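Local coordinates for endo-beta-1,4-mannanase (Alicyclobacillus acidocaldarius, PDB 4CD8), which hydrolyses the beta-1,4-mannosidic bonds inside mannan chains as a TIM-barrel glycoside hydrolase of family GH113, at residues P157-A160 / M161-T165; E121-F124 / G125-D129. All blocks are in the same frame, centred on the assembly; numbering follows the deposited sequence. Where two conformers were deposited one is given.

Interaction 1: P157-A160 / M161-T165; sequences PHEA and MWRET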
ATOM      1  N   PRO A 157     -12.597  13.848  -3.800  1.00 15.66           N
ATOM      2  CA  PRO A 157     -13.746  14.764  -3.617  1.00 17.74           C
ATOM      3  C   PRO A 157     -15.110  14.179  -3.974  1.00 17.22           C
ATOM      4  O   PRO A 157     -16.109  14.775  -3.619  1.00 19.74           O
ATOM      5  CB  PRO A 157     -13.413  15.970  -4.501  1.00 21.78           C
ATOM      6  CG  PRO A 157     -11.960  15.873  -4.757  1.00 21.71           C
ATOM      7  CD  PRO A 157     -11.554  14.443  -4.649  1.00 15.66           C
ATOM      8  N   HIS A 158     -15.138  13.035  -4.664  1.00 15.32           N
ATOM      9  CA  HIS A 158     -16.391  12.346  -5.025  1.00 15.95           C
ATOM     10  C   HIS A 158     -16.791  11.471  -3.854  1.00 19.19           C
ATOM     11  O   HIS A 158     -16.732  10.263  -3.903  1.00 16.92           O
ATOM     12  CB  HIS A 158     -16.187  11.581  -6.337  1.00 18.08           C
ATOM     13  CG  HIS A 158     -15.718  12.477  -7.428  1.00 18.13           C
ATOM     14  ND1 HIS A 158     -16.587  13.185  -8.226  1.00 19.19           N
ATOM     15  CD2 HIS A 158     -14.466  12.839  -7.814  1.00 20.72           C
ATOM     16  CE1 HIS A 158     -15.888  13.938  -9.068  1.00 20.79           C
ATOM     17  NE2 HIS A 158     -14.605  13.751  -8.828  1.00 19.79           N
ATOM     18  N   GLU A 159     -17.237  12.151  -2.796  1.00 18.17           N
ATOM     19  CA  GLU A 159     -17.415  11.535  -1.496  0.50 20.07           C
ATOM     20  C   GLU A 159     -18.547  10.494  -1.496  1.00 15.63           C
ATOM     21  O   GLU A 159     -18.383   9.387  -1.000  1.00 16.59           O
ATOM     22  CB  GLU A 159     -17.695  12.629  -0.455  0.50 20.47           C
ATOM     23  CG  GLU A 159     -17.582  12.175   0.986  0.50 18.97           C
ATOM     24  CD  GLU A 159     -18.172  13.180   1.950  0.50 19.62           C
ATOM     25  OE1 GLU A 159     -18.230  14.385   1.618  0.50 21.77           O
ATOM     26  OE2 GLU A 159     -18.604  12.741   3.027  0.50 15.78           O
ATOM     27  N   ALA A 160     -19.688  10.871  -2.044  1.00 17.04           N
ATOM     28  CA  ALA A 160     -20.829   9.963  -2.112  1.00 17.64           C
ATOM     29  C   ALA A 160     -20.467   8.720  -2.913  1.00 19.41           C
ATOM     30  O   ALA A 160     -20.822   7.620  -2.557  1.00 19.98           O
ATOM     31  CB  ALA A 160     -22.034  10.679  -2.698  1.00 21.75           C
ATOM     32  N   MET A 161     -19.702   8.883  -3.996  1.00 18.88           N
ATOM     33  CA  MET A 161     -19.315   7.726  -4.749  1.00 17.37           C
ATOM     34  C   MET A 161     -18.363   6.824  -3.969  1.00 15.30           C
ATOM     35  O   MET A 161     -18.464   5.598  -4.068  1.00 16.54           O
ATOM     36  CB  MET A 161     -18.721   8.106  -6.119  1.00 17.61           C
ATOM     37  CG  MET A 161     -19.769   8.724  -7.058  1.00 17.88           C
ATOM     38  SD  MET A 161     -19.027   9.285  -8.592  1.00 22.24           S
ATOM     39  CE  MET A 161     -20.498   9.994  -9.364  1.00 15.76           C
ATOM     40  N   TRP A 162     -17.442   7.414  -3.196  1.00 14.78           N
ATOM     41  CA  TRP A 162     -16.550   6.602  -2.351  1.00 16.29           C
ATOM     42  C   TRP A 162     -17.340   5.852  -1.272  1.00 15.70           C
ATOM     43  O   TRP A 162     -17.071   4.690  -0.973  1.00 15.43           O
ATOM     44  CB  TRP A 162     -15.474   7.446  -1.670  1.00 15.95           C
ATOM     45  CG  TRP A 162     -14.249   7.547  -2.508  1.00 14.53           C
ATOM     46  CD1 TRP A 162     -13.832   8.634  -3.183  1.00 13.42           C
ATOM     47  CD2 TRP A 162     -13.325   6.514  -2.745  1.00 13.34           C
ATOM     48  NE1 TRP A 162     -12.675   8.352  -3.841  1.00 12.91           N
ATOM     49  CE2 TRP A 162     -12.336   7.050  -3.620  1.00 14.31           C
ATOM     50  CE3 TRP A 162     -13.226   5.196  -2.352  1.00 14.78           C
ATOM     51  CZ2 TRP A 162     -11.255   6.289  -4.081  1.00 15.28           C
ATOM     52  CZ3 TRP A 162     -12.164   4.434  -2.825  1.00 16.88           C
ATOM     53  CH2 TRP A 162     -11.201   4.988  -3.706  1.00 15.88           C
ATOM     54  N   ARG A 163     -18.323   6.532  -0.716  1.00 16.83           N
ATOM     55  CA  ARG A 163     -19.154   5.885   0.341  1.00 16.47           C
ATOM     56  C   ARG A 163     -19.977   4.722  -0.229  1.00 16.08           C
ATOM     57  O   ARG A 163     -20.068   3.668   0.416  1.00 17.25           O
ATOM     58  CB  ARG A 163     -20.018   6.915   1.001  1.00 18.36           C
ATOM     59  CG  ARG A 163     -19.222   7.890   1.851  1.00 19.23           C
ATOM     60  CD  ARG A 163     -20.144   8.896   2.525  1.00 18.94           C
ATOM     61  NE  ARG A 163     -19.410   9.906   3.282  1.00 18.65           N
ATOM     62  CZ  ARG A 163     -18.905   9.727   4.491  1.00 18.12           C
ATOM     63  NH1 ARG A 163     -19.057   8.559   5.107  1.00 18.09           N
ATOM     64  NH2 ARG A 163     -18.248  10.736   5.083  1.00 21.28           N
ATOM     65  N   GLU A 164     -20.504   4.875  -1.451  1.00 16.77           N
ATOM     66  CA  GLU A 164     -21.125   3.730  -2.162  1.00 18.75           C
ATOM     67  C   GLU A 164     -20.151   2.569  -2.334  1.00 19.28           C
ATOM     68  O   GLU A 164     -20.488   1.405  -2.101  1.00 18.47           O
ATOM     69  CB  GLU A 164     -21.687   4.115  -3.536  1.00 20.21           C
ATOM     70  CG  GLU A 164     -22.789   5.157  -3.454  1.00 22.33           C
ATOM     71  CD  GLU A 164     -23.267   5.632  -4.806  1.00 24.53           C
ATOM     72  OE1 GLU A 164     -22.546   5.534  -5.834  1.00 27.01           O
ATOM     73  OE2 GLU A 164     -24.400   6.091  -4.843  1.00 27.21           O
ATOM     74  N   THR A 165     -18.930   2.878  -2.771  1.00 19.20           N
ATOM     75  CA  THR A 165     -17.960   1.815  -3.019  1.00 17.76           C
ATOM     76  C   THR A 165     -17.627   1.061  -1.712  1.00 15.54           C
ATOM     77  O   THR A 165     -17.553  -0.153  -1.666  1.00 15.32           O
ATOM     78  CB  THR A 165     -16.702   2.461  -3.596  1.00 16.91           C
ATOM     79  OG1 THR A 165     -17.063   3.067  -4.853  1.00 19.65           O
ATOM     80  CG2 THR A 165     -15.549   1.455  -3.729  1.00 17.10           C
TER
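Met161 and His158 meet at the start of helix 159-172, where His158 takes the N-cap position. The Met161 sulfur stands 5.3 Å (SD to ring centroid) from the His158 imidazole, obliquely to its plane, while His158 ND1 is bonded to Glu112. Trp162 closes the first helical turn: its N gives a hydrogen bond of 3.0 Å to His158 O, and its CD1 also comes within 3.4 Å of that oxygen. Arg163 N bonds Glu159 O in turn, and beyond this backbone bond the two side chains run alongside each other, pointing the same way. CG of Glu159 lies anti to the backbone N (chi1 -166°), which carries the carboxylate alongside Arg163. In one of the two Glu159 conformers, OE2 takes both NE (3.0 Å) and NH2 (2.9 Å) of Arg163, in the guanidinium plane but on the anti side of the carboxylate, which is turned by 56° against the guanidinium. Arg163 NH1 turns to a second acid, Asp193. Glu164 N bonds Ala160 O. Thr165 closes on Met161 O twice, with N and with OG1 (3.0 Å). The turn opens the helix between strands 145-150 and 176-182; Met161 and Thr165 touch helix 120-140, and Trp162 meets Tyr179 of strand 176-182 edge-to-face.

Interaction 2: E121-F124 / G125-D129; sequences EAWF and GSYSD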
ATOM      1  N   GLU A 121     -19.041   8.691 -12.619  1.00 16.18           N
ATOM      2  CA  GLU A 121     -19.995   7.628 -12.300  1.00 17.18           C
ATOM      3  C   GLU A 121     -19.598   6.312 -12.935  1.00 15.62           C
ATOM      4  O   GLU A 121     -19.564   5.258 -12.317  1.00 17.59           O
ATOM      5  CB  GLU A 121     -21.399   8.002 -12.773  1.00 16.95           C
ATOM      6  CG  GLU A 121     -22.451   6.973 -12.370  1.00 19.48           C
ATOM      7  CD  GLU A 121     -23.867   7.351 -12.718  1.00 24.46           C
ATOM      8  OE1 GLU A 121     -24.143   8.439 -13.279  1.00 24.27           O
ATOM      9  OE2 GLU A 121     -24.732   6.532 -12.372  1.00 31.59           O
ATOM     10  N   ALA A 122     -19.253   6.392 -14.222  1.00 17.55           N
ATOM     11  CA  ALA A 122     -18.874   5.183 -14.910  1.00 16.49           C
ATOM     12  C   ALA A 122     -17.578   4.578 -14.355  1.00 16.87           C
ATOM     13  O   ALA A 122     -17.460   3.358 -14.221  1.00 17.15           O
ATOM     14  CB  ALA A 122     -18.738   5.442 -16.380  1.00 17.03           C
ATOM     15  N   TRP A 123     -16.593   5.430 -14.062  1.00 15.08           N
ATOM     16  CA  TRP A 123     -15.341   4.932 -13.511  1.00 16.82           C
ATOM     17  C   TRP A 123     -15.581   4.283 -12.151  1.00 16.38           C
ATOM     18  O   TRP A 123     -15.080   3.197 -11.895  1.00 16.34           O
ATOM     19  CB  TRP A 123     -14.290   6.027 -13.397  1.00 12.70           C
ATOM     20  CG  TRP A 123     -13.019   5.505 -12.809  1.00 15.78           C
ATOM     21  CD1 TRP A 123     -12.025   4.802 -13.465  1.00 15.95           C
ATOM     22  CD2 TRP A 123     -12.667   5.485 -11.417  1.00 15.96           C
ATOM     23  NE1 TRP A 123     -11.060   4.405 -12.566  1.00 15.64           N
ATOM     24  CE2 TRP A 123     -11.428   4.830 -11.308  1.00 13.90           C
ATOM     25  CE3 TRP A 123     -13.276   5.995 -10.250  1.00 15.43           C
ATOM     26  CZ2 TRP A 123     -10.797   4.635 -10.094  1.00 15.42           C
ATOM     27  CZ3 TRP A 123     -12.615   5.830  -9.024  1.00 16.20           C
ATOM     28  CH2 TRP A 123     -11.395   5.156  -8.964  1.00 13.54           C
ATOM     29  N   PHE A 124     -16.385   4.946 -11.309  1.00 16.33           N
ATOM     30  CA  PHE A 124     -16.670   4.354 -10.026  1.00 18.81           C
ATOM     31  C   PHE A 124     -17.433   3.030 -10.152  1.00 16.37           C
ATOM     32  O   PHE A 124     -17.272   2.143  -9.305  1.00 14.58           O
ATOM     33  CB  PHE A 124     -17.421   5.326  -9.130  1.00 17.59           C
ATOM     34  CG  PHE A 124     -16.539   6.138  -8.237  1.00 15.08           C
ATOM     35  CD1 PHE A 124     -16.074   5.621  -7.033  1.00 17.73           C
ATOM     36  CD2 PHE A 124     -16.172   7.414  -8.580  1.00 14.11           C
ATOM     37  CE1 PHE A 124     -15.256   6.363  -6.222  1.00 17.69           C
ATOM     38  CE2 PHE A 124     -15.352   8.163  -7.755  1.00 20.06           C
ATOM     39  CZ  PHE A 124     -14.909   7.640  -6.571  1.00 17.60           C
ATOM     40  N   GLY A 125     -18.254   2.888 -11.199  1.00 16.39           N
ATOM     41  CA  GLY A 125     -18.899   1.604 -11.450  1.00 17.79           C
ATOM     42  C   GLY A 125     -17.875   0.518 -11.717  1.00 16.50           C
ATOM     43  O   GLY A 125     -17.919  -0.556 -11.165  1.00 17.78           O
ATOM     44  N   SER A 126     -16.924   0.820 -12.602  1.00 17.26           N
ATOM     45  CA  SER A 126     -15.880  -0.149 -12.913  1.00 17.80           C
ATOM     46  C   SER A 126     -15.028  -0.451 -11.683  1.00 14.00           C
ATOM     47  O   SER A 126     -14.692  -1.596 -11.427  1.00 16.22           O
ATOM     48  CB  SER A 126     -14.946   0.408 -13.968  1.00 18.35           C
ATOM     49  OG  SER A 126     -15.618   0.660 -15.178  1.00 20.21           O
ATOM     50  N   TYR A 127     -14.681   0.605 -10.956  1.00 17.01           N
ATOM     51  CA  TYR A 127     -13.828   0.486  -9.765  1.00 15.30           C
ATOM     52  C   TYR A 127     -14.527  -0.266  -8.611  1.00 15.36           C
ATOM     53  O   TYR A 127     -13.946  -1.127  -7.987  1.00 16.08           O
ATOM     54  CB  TYR A 127     -13.431   1.852  -9.303  1.00 15.35           C
ATOM     55  CG  TYR A 127     -12.393   1.831  -8.234  1.00 14.69           C
ATOM     56  CD1 TYR A 127     -11.058   1.584  -8.527  1.00 17.01           C
ATOM     57  CD2 TYR A 127     -12.706   2.094  -6.929  1.00 14.42           C
ATOM     58  CE1 TYR A 127     -10.096   1.566  -7.552  1.00 14.03           C
ATOM     59  CE2 TYR A 127     -11.749   2.091  -5.938  1.00 16.36           C
ATOM     60  CZ  TYR A 127     -10.441   1.828  -6.228  1.00 16.65           C
ATOM     61  OH  TYR A 127      -9.493   1.843  -5.234  1.00 18.81           O
ATOM     62  N   SER A 128     -15.807   0.034  -8.421  1.00 15.15           N
ATOM     63  CA  SER A 128     -16.588  -0.620  -7.360  1.00 15.30           C
ATOM     64  C   SER A 128     -16.761  -2.114  -7.696  1.00 14.21           C
ATOM     65  O   SER A 128     -16.628  -2.988  -6.851  1.00 16.30           O
ATOM     66  CB  SER A 128     -17.918   0.084  -7.194  1.00 19.90           C
ATOM     67  OG  SER A 128     -18.666  -0.610  -6.253  1.00 26.45           O
ATOM     68  N   ASP A 129     -16.896  -2.403  -9.001  1.00 14.39           N
ATOM     69  CA  ASP A 129     -16.972  -3.773  -9.455  1.00 15.66           C
ATOM     70  C   ASP A 129     -15.647  -4.509  -9.087  1.00 15.16           C
ATOM     71  O   ASP A 129     -15.629  -5.625  -8.596  1.00 16.01           O
ATOM     72  CB  ASP A 129     -17.243  -3.742 -10.965  1.00 19.23           C
ATOM     73  CG  ASP A 129     -18.711  -3.738 -11.322  1.00 21.38           C
ATOM     74  OD1 ASP A 129     -19.576  -3.695 -10.427  1.00 24.72           O
ATOM     75  OD2 ASP A 129     -19.005  -3.755 -12.534  1.00 24.57           O
TER
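Glu121 O accepts the N-H of Gly125 at 2.9 Å, the first of four consecutive i to i+4 bonds in helix 120-140, one of the helices wrapped round the TIM barrel of this family. The Glu121 carboxylate makes its bond elsewhere, OE1 to Gly114 N in the preceding loop. Ala122 O takes Ser126 N at 3.1 Å, while Ser126 OG is bonded to Pro61 O. Trp123 carries the side-chain part of the contact. Its CG is anti to the backbone N (chi1 179°), as is that of Tyr127 one turn on (chi1 -171°), and the two side chains therefore run side by side, pointing the same way, which brings their rings face over face. They form an offset stack, the six-membered ring of Trp123 and the phenol ring having centroids 4.6 Å apart and planes at 20°. The closest carbons are Trp123 CZ2 and Tyr127 CD1, at 3.4 Å, and Tyr127 CB adds a CH-pi contact over the indole, 3.8 Å from the centroid of the Trp123 six-membered ring. At the far end of the phenol, Tyr127 OH bonds Val148 O of strand 145-150. With an alanine at Trp123 the Tyr127 ring would probably lose its stacking partner on that face, and a gap would open beside Ile63 and Phe109. Phe124 lies against the same indole: Trp123 CZ3 sits 3.6 Å above the centre of its ring. Finally, Phe124 O is approached closely by Ser128, whose N bonds it at 2.7 Å, and Ser128 CB comes to 3.0 Å from that same Phe124 oxygen.

The two helical turns, with centres about 11 Å apart, pack side by side in the outer layer of the barrel, and Phe124 of interaction 2 is where they meet. Its ring takes Met161 SD at CD2 (3.4 Å), Thr165 OG1 at CD1 (3.5 Å) and Trp162 NE1 at CZ (3.6 Å). Further in, Trp162 CH2 touches Tyr127 CE2 at 3.7 Å, joining the indole of 161-165 to the aromatic stack of 121-129. Neither contact lines the pocket: the Tyr127 and Trp162 side chains lie about 11 Å and 13 Å from the bound mannoimidazole inhibitor. Strand 145-150, which Tyr127 bonds, runs directly into Glu151 of that inhibitor's pocket.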